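Local coordinates for angiopoietin-related protein 3 (PDB 6EUA) that raises plasma triglycerides by inhibiting lipoprotein lipase, and mediates endothelial cell adhesion through its fibrinogen C-terminal domain, at residues Thr14-Arg19 and Tyr27-Ser32; Ser32-Phe37 and Ile87-Lys92; Tyr40-Ser45 and Lys215-Pro220; Phe116-His121 and Tyr125-Val130. All coordinates share one frame; numbering follows the deposited sequence.

Contact 1 (Thr14-Arg19 and Tyr27-Ser32); sequences TTIYNR and YAIRPS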
# COMPACT_ATOMS: atom_id res chain seq x y z
N THR A 14 -12.99 -9.23 -10.79
CA THR A 14 -13.27 -10.64 -11.01
C THR A 14 -12.44 -11.18 -12.17
O THR A 14 -11.92 -12.30 -12.11
CB THR A 14 -14.76 -10.85 -11.28
OG1 THR A 14 -15.50 -10.53 -10.10
CG2 THR A 14 -15.08 -12.28 -11.71
N THR A 15 -12.29 -10.38 -13.23
CA THR A 15 -11.47 -10.85 -14.34
C THR A 15 -9.98 -10.77 -13.99
O THR A 15 -9.16 -11.53 -14.51
CB THR A 15 -11.77 -10.04 -15.59
OG1 THR A 15 -10.95 -8.89 -15.63
CG2 THR A 15 -13.23 -9.57 -15.59
N ILE A 16 -9.60 -9.82 -13.13
CA ILE A 16 -8.23 -9.83 -12.61
C ILE A 16 -7.97 -11.13 -11.86
O ILE A 16 -6.94 -11.79 -12.07
CB ILE A 16 -7.98 -8.58 -11.74
CG1 ILE A 16 -7.76 -7.38 -12.64
CG2 ILE A 16 -6.80 -8.80 -10.80
CD1 ILE A 16 -7.74 -6.09 -11.93
N TYR A 17 -8.89 -11.52 -10.97
CA TYR A 17 -8.75 -12.78 -10.25
C TYR A 17 -8.70 -13.95 -11.21
O TYR A 17 -7.77 -14.77 -11.15
CB TYR A 17 -9.89 -12.93 -9.24
CG TYR A 17 -9.79 -14.17 -8.38
CD1 TYR A 17 -10.32 -15.37 -8.81
CD2 TYR A 17 -9.17 -14.13 -7.12
CE1 TYR A 17 -10.24 -16.50 -8.04
CE2 TYR A 17 -9.09 -15.27 -6.34
CZ TYR A 17 -9.64 -16.45 -6.80
OH TYR A 17 -9.56 -17.59 -6.04
N ASN A 18 -9.66 -14.04 -12.13
CA ASN A 18 -9.68 -15.19 -13.03
C ASN A 18 -8.44 -15.28 -13.91
O ASN A 18 -8.11 -16.38 -14.38
CB ASN A 18 -10.95 -15.17 -13.91
CG ASN A 18 -12.21 -15.21 -13.09
OD1 ASN A 18 -12.19 -15.58 -11.92
ND2 ASN A 18 -13.33 -14.84 -13.71
N ARG A 19 -7.73 -14.18 -14.11
CA ARG A 19 -6.47 -14.20 -14.85
C ARG A 19 -5.26 -14.54 -13.98
O ARG A 19 -4.13 -14.40 -14.45
CB ARG A 19 -6.25 -12.85 -15.53
CG ARG A 19 -7.16 -12.61 -16.72
CD ARG A 19 -6.63 -11.50 -17.60
NE ARG A 19 -7.67 -10.99 -18.48
CZ ARG A 19 -7.52 -9.93 -19.27
NH1 ARG A 19 -6.37 -9.28 -19.29
NH2 ARG A 19 -8.53 -9.53 -20.04
N TYR A 27 -4.93 -2.37 -8.46
CA TYR A 27 -4.83 -2.84 -9.84
C TYR A 27 -5.46 -1.82 -10.78
O TYR A 27 -6.40 -1.12 -10.41
CB TYR A 27 -5.53 -4.20 -10.03
CG TYR A 27 -4.94 -5.37 -9.27
CD1 TYR A 27 -3.87 -6.09 -9.78
CD2 TYR A 27 -5.47 -5.77 -8.04
CE1 TYR A 27 -3.32 -7.17 -9.09
CE2 TYR A 27 -4.93 -6.85 -7.34
CZ TYR A 27 -3.86 -7.54 -7.88
OH TYR A 27 -3.33 -8.61 -7.18
N ALA A 28 -4.95 -1.76 -12.01
CA ALA A 28 -5.59 -0.99 -13.08
C ALA A 28 -6.70 -1.80 -13.74
O ALA A 28 -6.51 -2.98 -14.05
CB ALA A 28 -4.57 -0.56 -14.15
N ILE A 29 -7.86 -1.18 -13.94
CA ILE A 29 -8.95 -1.80 -14.69
C ILE A 29 -9.44 -0.79 -15.72
O ILE A 29 -9.13 0.40 -15.67
CB ILE A 29 -10.12 -2.26 -13.79
CG1 ILE A 29 -10.79 -1.05 -13.10
CG2 ILE A 29 -9.67 -3.32 -12.79
CD1 ILE A 29 -12.14 -1.35 -12.45
N ARG A 30 -10.22 -1.29 -16.67
CA ARG A 30 -10.81 -0.43 -17.69
C ARG A 30 -12.14 -1.04 -18.10
O ARG A 30 -12.21 -1.89 -18.99
CB ARG A 30 -9.90 -0.25 -18.91
CG ARG A 30 -10.16 1.06 -19.66
CD ARG A 30 -9.80 0.97 -21.13
NE ARG A 30 -10.49 -0.13 -21.78
CZ ARG A 30 -11.65 -0.03 -22.43
NH1 ARG A 30 -12.27 1.14 -22.53
NH2 ARG A 30 -12.19 -1.11 -22.99
N PRO A 31 -13.22 -0.65 -17.42
CA PRO A 31 -14.56 -1.08 -17.86
C PRO A 31 -14.84 -0.55 -19.26
O PRO A 31 -14.20 0.38 -19.75
CB PRO A 31 -15.50 -0.47 -16.82
CG PRO A 31 -14.62 -0.16 -15.62
CD PRO A 31 -13.27 0.17 -16.20
N SER A 32 -15.82 -1.18 -19.92
CA SER A 32 -16.24 -0.75 -21.25
C SER A 32 -16.49 0.75 -21.30
O SER A 32 -16.97 1.35 -20.32
CB SER A 32 -17.51 -1.48 -21.68
OG SER A 32 -17.38 -2.88 -21.51
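From helix 14-18, I16 alone touches strand 27-29, with both branches of its side chain. Its CD1 lies against CB of Y27, and its 3.5 Å approach to CG2 of I29 is tighter than usual van der Waals contact. The other branch stands over the Y27 ring: CG2 of I16 is 4.0 Å from the ring centroid and only 6° off the normal, a CH-pi contact. With CG1 of I16 beside the backbone N (chi1 -78°), the two branches part, CG2 to the ring face and CD1 to Y27 CB and I29, which is why a beta-branched residue suits the place. By contrast, N18, on the helix, and R19, just past its end, are exposed, polar and without contact to the strand. The Y27 hydroxyl is bonded to the backbone O of T23, while its ring meets H38 of a second subunit edge-to-face. An alanine in place of I16 would probably leave the Y27 face without its methyl and I29 without this neighbour, opening a gap between helix and strand. Apart from a long approach of I16 CD1 to A28 O, the contact is carbon on carbon, held by shape and burial without the directionality of polar bonds.

Contact 2 (Ser32-Phe37 and Ile87-Lys92); sequences SNSQVF and IYSIVK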
# COMPACT_ATOMS: atom_id res chain seq x y z
N SER A 32 -15.82 -1.18 -19.92
CA SER A 32 -16.24 -0.75 -21.25
C SER A 32 -16.49 0.75 -21.30
O SER A 32 -16.97 1.35 -20.32
CB SER A 32 -17.51 -1.48 -21.68
OG SER A 32 -17.38 -2.88 -21.51
N ASN A 33 -16.15 1.37 -22.43
CA ASN A 33 -16.43 2.78 -22.72
C ASN A 33 -15.87 3.71 -21.65
O ASN A 33 -16.46 4.75 -21.35
CB ASN A 33 -17.93 3.02 -22.90
CG ASN A 33 -18.55 2.07 -23.90
OD1 ASN A 33 -17.87 1.57 -24.80
ND2 ASN A 33 -19.85 1.82 -23.75
N SER A 34 -14.72 3.37 -21.08
CA SER A 34 -14.20 4.11 -19.94
C SER A 34 -12.70 4.28 -20.07
O SER A 34 -12.02 3.53 -20.77
CB SER A 34 -14.54 3.41 -18.61
OG SER A 34 -13.88 4.02 -17.50
N GLN A 35 -12.18 5.29 -19.37
CA GLN A 35 -10.75 5.46 -19.15
C GLN A 35 -10.22 4.42 -18.17
O GLN A 35 -10.96 3.85 -17.35
CB GLN A 35 -10.51 6.87 -18.63
CG GLN A 35 -11.62 7.27 -17.64
CD GLN A 35 -11.23 8.33 -16.65
OE1 GLN A 35 -11.19 9.51 -16.97
NE2 GLN A 35 -10.97 7.92 -15.41
N VAL A 36 -8.91 4.16 -18.25
CA VAL A 36 -8.22 3.34 -17.26
C VAL A 36 -8.27 4.04 -15.92
O VAL A 36 -8.08 5.26 -15.82
CB VAL A 36 -6.76 3.09 -17.67
CG1 VAL A 36 -6.02 2.36 -16.56
CG2 VAL A 36 -6.66 2.33 -19.00
N PHE A 37 -8.55 3.28 -14.86
CA PHE A 37 -8.41 3.81 -13.51
C PHE A 37 -8.05 2.66 -12.57
O PHE A 37 -8.17 1.48 -12.91
CB PHE A 37 -9.67 4.56 -13.05
CG PHE A 37 -10.92 3.73 -12.98
CD1 PHE A 37 -11.24 3.04 -11.83
CD2 PHE A 37 -11.81 3.69 -14.04
CE1 PHE A 37 -12.42 2.27 -11.75
CE2 PHE A 37 -13.00 2.94 -13.98
CZ PHE A 37 -13.30 2.24 -12.83
N ILE A 87 -17.89 3.79 -10.21
CA ILE A 87 -18.70 2.64 -9.79
C ILE A 87 -19.70 2.28 -10.88
O ILE A 87 -19.90 1.10 -11.20
CB ILE A 87 -19.41 2.90 -8.45
CG1 ILE A 87 -18.40 3.05 -7.33
CG2 ILE A 87 -20.38 1.77 -8.12
CD1 ILE A 87 -18.84 4.03 -6.27
N TYR A 88 -20.36 3.30 -11.46
CA TYR A 88 -21.34 3.02 -12.50
C TYR A 88 -20.66 2.45 -13.74
O TYR A 88 -21.24 1.58 -14.40
CB TYR A 88 -22.14 4.29 -12.86
CG TYR A 88 -23.21 4.00 -13.90
CD1 TYR A 88 -24.39 3.37 -13.55
CD2 TYR A 88 -23.01 4.32 -15.24
CE1 TYR A 88 -25.36 3.07 -14.49
CE2 TYR A 88 -23.98 4.03 -16.20
CZ TYR A 88 -25.15 3.40 -15.81
OH TYR A 88 -26.13 3.10 -16.74
N SER A 89 -19.43 2.89 -14.04
CA SER A 89 -18.69 2.31 -15.15
C SER A 89 -18.51 0.81 -14.97
O SER A 89 -18.54 0.04 -15.94
CB SER A 89 -17.32 2.98 -15.28
OG SER A 89 -17.44 4.21 -15.94
N ILE A 90 -18.30 0.37 -13.74
CA ILE A 90 -18.20 -1.06 -13.48
C ILE A 90 -19.57 -1.72 -13.62
O ILE A 90 -19.73 -2.70 -14.36
CB ILE A 90 -17.59 -1.29 -12.08
CG1 ILE A 90 -16.16 -0.71 -12.05
CG2 ILE A 90 -17.64 -2.77 -11.71
CD1 ILE A 90 -15.57 -0.57 -10.65
N VAL A 91 -20.58 -1.19 -12.94
CA VAL A 91 -21.85 -1.90 -12.83
C VAL A 91 -22.69 -1.72 -14.10
O VAL A 91 -23.16 -2.70 -14.69
CB VAL A 91 -22.61 -1.43 -11.57
CG1 VAL A 91 -24.01 -2.07 -11.52
CG2 VAL A 91 -21.81 -1.80 -10.32
N LYS A 92 -22.91 -0.48 -14.53
CA LYS A 92 -23.71 -0.16 -15.72
C LYS A 92 -25.12 -0.73 -15.52
O LYS A 92 -25.75 -0.38 -14.51
CB LYS A 92 -22.99 -0.63 -16.98
CG LYS A 92 -22.03 0.42 -17.51
CD LYS A 92 -21.27 -0.07 -18.73
CE LYS A 92 -20.02 0.77 -18.94
NZ LYS A 92 -18.80 -0.04 -18.80
O HOH W 1 -15.18 5.92 -15.27
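S34, in the loop that leads into strand 37-44 at F37, faces S89 on helix 87-91 with their CA atoms 6.8 Å apart, the nearest backbone approach here. The one direct bond between the segments comes from K92, the first residue past the helix, where the chain turns to positive phi. Its NZ donates to S32 O at 2.8 Å, tilted 30° from the carbonyl plane, and to S89 O at 2.9 Å, there in the plane and on a lone pair. A bend at the end of the lysine chain (chi4 117°) brings NZ between the two oxygens, and its positive charge would probably be favoured beside the carbonyl end of a helix. The serines are too far apart to bond directly; instead a water donates to S34 OG and is also bonded to S89 OG, at 2.9 Å. S34 OG in turn donates to the backbone O of Q35, and S89 OG is bonded to E85 O within the helix. Deeper in, CZ of F37 meets CG1 of I90 at the ring edge, 4.2 Å away. The loop is the connection of the beta hairpin of strands 25-29 and 37-44 in the fibrinogen C-terminal domain, laid against the C-terminal end of helix 84-91.

Contact 3 (Tyr40-Ser45 and Lys215-Pro220); sequences YCDVIS and KMLIHP
The D42 carboxylate, facing K215, is gripped at both oxygens: OD1 is bonded to S24 OG and forms a salt bridge with R75 of a second subunit, and OD2 accepts a hydrogen bond from K215 NZ at 2.9 Å, itself part of a salt bridge and the polar half of this contact. The lysine comes in on the syn side of OD2, 18° out of the carboxylate plane, its chain extended beyond CG and crossing the aspartate at about a right angle. Two basic groups and a hydroxyl therefore share this buried carboxylate, would probably keep it ionised, and fix its rotation. The apolar half belongs to L217. It crosses D42 obliquely, its CD2 3.4 Å from CB of D42, while CD1 of L217 and CD1 of I44 meet tip to tip at 4.0 Å. D42 and I44 alternate with C41 and V43, which point away from strand 215-220, so both share the side turned toward it: the acid meets the opposite charge of K215 and the aliphatic I44 meets L217. The strand segments cross at 84° with their axes 8.7 Å apart, and are not paired with each other. Each pairs instead with strand 47-55, and the packing of two strands at nearly a right angle across their common neighbour is that of a strongly curled antiparallel sheet, here the large one of the fibrinogen C-terminal domain.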
# COMPACT_ATOMS: atom_id res chain seq x y z
N TYR A 40 -8.84 -0.95 -5.70
CA TYR A 40 -8.36 -1.95 -4.75
C TYR A 40 -9.21 -3.20 -4.93
O TYR A 40 -10.44 -3.15 -4.77
CB TYR A 40 -8.42 -1.45 -3.31
CG TYR A 40 -7.71 -2.39 -2.37
CD1 TYR A 40 -8.39 -3.47 -1.80
CD2 TYR A 40 -6.37 -2.23 -2.08
CE1 TYR A 40 -7.72 -4.36 -0.96
CE2 TYR A 40 -5.70 -3.10 -1.24
CZ TYR A 40 -6.38 -4.16 -0.68
OH TYR A 40 -5.72 -5.04 0.14
N CYS A 41 -8.57 -4.31 -5.33
CA CYS A 41 -9.27 -5.58 -5.45
C CYS A 41 -9.10 -6.32 -4.13
O CYS A 41 -7.97 -6.50 -3.65
CB CYS A 41 -8.73 -6.42 -6.61
SG CYS A 41 -9.04 -5.73 -8.29
N ASP A 42 -10.21 -6.76 -3.55
CA ASP A 42 -10.22 -7.37 -2.23
C ASP A 42 -10.80 -8.77 -2.35
O ASP A 42 -11.99 -8.94 -2.60
CB ASP A 42 -11.02 -6.51 -1.25
CG ASP A 42 -10.62 -6.72 0.20
OD1 ASP A 42 -9.68 -7.51 0.47
OD2 ASP A 42 -11.25 -6.08 1.07
N VAL A 43 -9.93 -9.77 -2.18
CA VAL A 43 -10.32 -11.17 -2.24
C VAL A 43 -10.70 -11.58 -0.83
O VAL A 43 -9.91 -11.42 0.11
CB VAL A 43 -9.17 -12.04 -2.78
CG1 VAL A 43 -9.59 -13.51 -2.88
CG2 VAL A 43 -8.71 -11.50 -4.13
N ILE A 44 -11.93 -12.07 -0.67
CA ILE A 44 -12.44 -12.50 0.62
C ILE A 44 -12.89 -13.94 0.47
O ILE A 44 -13.81 -14.23 -0.31
CB ILE A 44 -13.57 -11.59 1.12
CG1 ILE A 44 -13.07 -10.15 1.14
CG2 ILE A 44 -14.05 -11.99 2.50
CD1 ILE A 44 -14.16 -9.16 1.34
N SER A 45 -12.20 -14.84 1.17
CA SER A 45 -12.50 -16.28 1.17
C SER A 45 -12.54 -16.84 -0.25
O SER A 45 -13.46 -17.56 -0.64
CB SER A 45 -13.79 -16.57 1.92
OG SER A 45 -13.73 -16.08 3.25
N LYS A 215 -16.15 -1.24 5.10
CA LYS A 215 -15.82 -1.54 3.72
C LYS A 215 -17.11 -1.72 2.95
O LYS A 215 -18.06 -2.34 3.45
CB LYS A 215 -14.98 -2.81 3.57
CG LYS A 215 -13.51 -2.70 3.97
CD LYS A 215 -12.88 -4.08 3.95
CE LYS A 215 -11.43 -4.07 4.42
NZ LYS A 215 -10.62 -5.13 3.76
N MET A 216 -17.14 -1.21 1.73
CA MET A 216 -18.20 -1.52 0.77
C MET A 216 -17.56 -2.17 -0.44
O MET A 216 -16.61 -1.62 -1.01
CB MET A 216 -18.98 -0.25 0.38
CG MET A 216 -19.46 0.53 1.62
SD MET A 216 -20.50 1.95 1.20
CE MET A 216 -21.87 1.11 0.43
N LEU A 217 -18.07 -3.35 -0.83
CA LEU A 217 -17.46 -4.18 -1.85
C LEU A 217 -18.50 -4.68 -2.85
O LEU A 217 -19.59 -5.09 -2.45
CB LEU A 217 -16.76 -5.40 -1.21
CG LEU A 217 -15.61 -5.03 -0.27
CD1 LEU A 217 -15.88 -5.54 1.14
CD2 LEU A 217 -14.28 -5.55 -0.82
N ILE A 218 -18.14 -4.71 -4.14
CA ILE A 218 -19.07 -5.19 -5.16
C ILE A 218 -18.41 -6.24 -6.04
O ILE A 218 -17.19 -6.29 -6.19
CB ILE A 218 -19.61 -4.04 -6.05
CG1 ILE A 218 -18.51 -3.49 -6.97
CG2 ILE A 218 -20.22 -2.93 -5.18
CD1 ILE A 218 -19.00 -2.32 -7.85
N HIS A 219 -19.25 -7.10 -6.63
CA HIS A 219 -18.80 -8.01 -7.68
C HIS A 219 -20.01 -8.41 -8.53
O HIS A 219 -21.14 -8.35 -8.05
CB HIS A 219 -18.09 -9.24 -7.09
CG HIS A 219 -18.99 -10.26 -6.46
ND1 HIS A 219 -19.89 -11.03 -7.18
CD2 HIS A 219 -19.09 -10.69 -5.18
CE1 HIS A 219 -20.51 -11.86 -6.36
NE2 HIS A 219 -20.05 -11.67 -5.14
N PRO A 220 -19.80 -8.74 -9.80
CA PRO A 220 -20.93 -9.13 -10.66
C PRO A 220 -21.64 -10.37 -10.16
O PRO A 220 -21.06 -11.23 -9.49
CB PRO A 220 -20.28 -9.38 -12.02
CG PRO A 220 -18.84 -9.60 -11.74
CD PRO A 220 -18.53 -8.72 -10.55

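Contact 4 (Phe116-His121 and Tyr125-Val130); sequences FYLGNH and YTLHLV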
# COMPACT_ATOMS: atom_id res chain seq x y z
N PHE A 116 -28.18 -5.63 -6.06
CA PHE A 116 -28.52 -4.25 -6.37
C PHE A 116 -28.42 -3.96 -7.86
O PHE A 116 -27.82 -4.71 -8.65
CB PHE A 116 -27.67 -3.23 -5.59
CG PHE A 116 -26.26 -3.07 -6.09
CD1 PHE A 116 -25.25 -3.90 -5.64
CD2 PHE A 116 -25.94 -2.06 -6.98
CE1 PHE A 116 -23.94 -3.74 -6.09
CE2 PHE A 116 -24.64 -1.89 -7.45
CZ PHE A 116 -23.64 -2.72 -7.01
N TYR A 117 -29.08 -2.85 -8.22
CA TYR A 117 -29.03 -2.20 -9.51
C TYR A 117 -28.72 -0.73 -9.28
O TYR A 117 -29.08 -0.17 -8.24
CB TYR A 117 -30.36 -2.34 -10.27
CG TYR A 117 -30.64 -3.74 -10.73
CD1 TYR A 117 -31.31 -4.65 -9.92
CD2 TYR A 117 -30.19 -4.18 -11.96
CE1 TYR A 117 -31.56 -5.94 -10.35
CE2 TYR A 117 -30.42 -5.46 -12.39
CZ TYR A 117 -31.11 -6.34 -11.59
OH TYR A 117 -31.33 -7.62 -12.05
N LEU A 118 -28.03 -0.11 -10.23
CA LEU A 118 -27.57 1.26 -10.07
C LEU A 118 -27.88 2.06 -11.32
O LEU A 118 -27.56 1.61 -12.43
CB LEU A 118 -26.07 1.29 -9.79
CG LEU A 118 -25.43 2.64 -9.48
CD1 LEU A 118 -25.93 3.22 -8.12
CD2 LEU A 118 -23.92 2.50 -9.50
N GLY A 119 -28.50 3.24 -11.16
CA GLY A 119 -28.76 4.13 -12.28
C GLY A 119 -27.60 5.09 -12.52
O GLY A 119 -26.70 5.22 -11.70
N ASN A 120 -27.65 5.77 -13.65
CA ASN A 120 -26.58 6.67 -14.04
C ASN A 120 -26.72 8.02 -13.33
O ASN A 120 -27.62 8.23 -12.51
CB ASN A 120 -26.57 6.86 -15.56
CG ASN A 120 -27.94 7.20 -16.10
OD1 ASN A 120 -28.72 7.88 -15.45
ND2 ASN A 120 -28.24 6.71 -17.29
N HIS A 121 -25.83 8.95 -13.68
CA HIS A 121 -25.86 10.27 -13.05
C HIS A 121 -27.18 10.99 -13.31
O HIS A 121 -27.61 11.81 -12.49
CB HIS A 121 -24.69 11.13 -13.54
CG HIS A 121 -24.82 11.58 -14.96
ND1 HIS A 121 -24.36 10.83 -16.03
CD2 HIS A 121 -25.37 12.69 -15.50
CE1 HIS A 121 -24.62 11.47 -17.15
NE2 HIS A 121 -25.23 12.60 -16.86
N TYR A 125 -27.76 8.64 -9.66
CA TYR A 125 -27.15 7.38 -9.24
C TYR A 125 -28.07 6.59 -8.30
O TYR A 125 -27.67 6.16 -7.22
CB TYR A 125 -25.78 7.64 -8.59
CG TYR A 125 -24.79 8.26 -9.56
CD1 TYR A 125 -24.30 7.52 -10.63
CD2 TYR A 125 -24.36 9.57 -9.42
CE1 TYR A 125 -23.40 8.06 -11.51
CE2 TYR A 125 -23.45 10.13 -10.31
CZ TYR A 125 -22.98 9.37 -11.36
OH TYR A 125 -22.07 9.88 -12.27
N THR A 126 -29.31 6.40 -8.74
CA THR A 126 -30.32 5.78 -7.88
C THR A 126 -29.99 4.32 -7.62
O THR A 126 -29.72 3.55 -8.55
CB THR A 126 -31.69 5.91 -8.52
OG1 THR A 126 -31.99 7.31 -8.65
CG2 THR A 126 -32.74 5.27 -7.64
N LEU A 127 -30.02 3.93 -6.35
CA LEU A 127 -29.65 2.60 -5.90
C LEU A 127 -30.88 1.82 -5.46
O LEU A 127 -31.73 2.35 -4.74
CB LEU A 127 -28.66 2.70 -4.73
CG LEU A 127 -28.08 1.39 -4.23
CD1 LEU A 127 -27.03 0.93 -5.23
CD2 LEU A 127 -27.45 1.61 -2.86
N HIS A 128 -30.97 0.57 -5.89
CA HIS A 128 -32.09 -0.31 -5.54
C HIS A 128 -31.51 -1.61 -4.98
O HIS A 128 -30.87 -2.38 -5.71
CB HIS A 128 -32.97 -0.58 -6.77
CG HIS A 128 -34.17 -1.42 -6.49
ND1 HIS A 128 -34.22 -2.77 -6.79
CD2 HIS A 128 -35.37 -1.12 -5.93
CE1 HIS A 128 -35.40 -3.25 -6.43
NE2 HIS A 128 -36.11 -2.27 -5.91
N LEU A 129 -31.72 -1.85 -3.68
CA LEU A 129 -31.12 -2.98 -2.97
C LEU A 129 -32.16 -3.99 -2.51
O LEU A 129 -33.29 -3.63 -2.15
CB LEU A 129 -30.36 -2.53 -1.71
CG LEU A 129 -29.30 -1.43 -1.72
CD1 LEU A 129 -29.00 -1.00 -0.29
CD2 LEU A 129 -28.07 -1.95 -2.38
N VAL A 130 -31.75 -5.25 -2.48
CA VAL A 130 -32.50 -6.33 -1.84
C VAL A 130 -31.51 -7.15 -1.02
O VAL A 130 -30.49 -7.61 -1.54
CB VAL A 130 -33.21 -7.24 -2.87
CG1 VAL A 130 -33.87 -8.41 -2.16
CG2 VAL A 130 -34.23 -6.44 -3.67
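Y117 and H128 form an antiparallel hydrogen-bonded pair, each N donating to the other's O at 3.1 Å. Backbone bonds continue toward the turn: G119 N to T126 O, 2.9 Å, then Y125 N to N120 O, also 2.9 Å but with the donor well above the carbonyl plane. Between them lies a CA-H...O contact, from Y125 CA to G119 O at 3.3 Å and nearly straight (169° at the hydrogen). Apolar packing belongs to the face that bears F116, L118, L127 and L129. CB of F116 touches CD2 of L129 at 3.5 Å, and ring atom CD2 of F116 meets CD1 of L127 at 3.6 Å; the second approach is possible because chi1 of 76° sets the ring between the backbone N and carbonyl carbon. L118 CD1 adds to the same patch against L127 CD1. Helix 84-91 covers this face, with V91 on F116 and I87 on L118, which suits aliphatic and aromatic residues. The aromatic contact is at the turn: CA of H121 stands 3.6 Å from the centroid of the Y125 ring, 16° off its normal, as a CH-pi contact, while the Y125 hydroxyl is bonded to E85 and K70. With an alanine replacing Y125, the backbone of H121 is likely to lose the ring beneath it, and E85 and K70 a shared hydroxyl partner. Together these contacts make a beta hairpin of strands 109-118 and 127-134, whose connecting turn carries the N-glycosylation site N124.

Overall arrangement
From the N terminus, contact 1 closes first, a short loop folding helix 13-18 back on strand 25-29. Contact 2 opens at S32, the residue where contact 1 ends, and closes a longer loop on helix 84-91; P31 of contact 1 packs on S89 and F37 of contact 2. Before that loop is shut, contact 3 opens at strand 37-44, and it closes only near the C terminus, so contacts 2 and 3 cross; V91 and I218 touch where they meet. Contact 4 is a hairpin nested inside the loop of contact 3. It reaches helix 84-91 where Y88 packs on L118 and G119, and strand 213-220 through F116, against I218, so helix 84-91 and the large sheet are tied together.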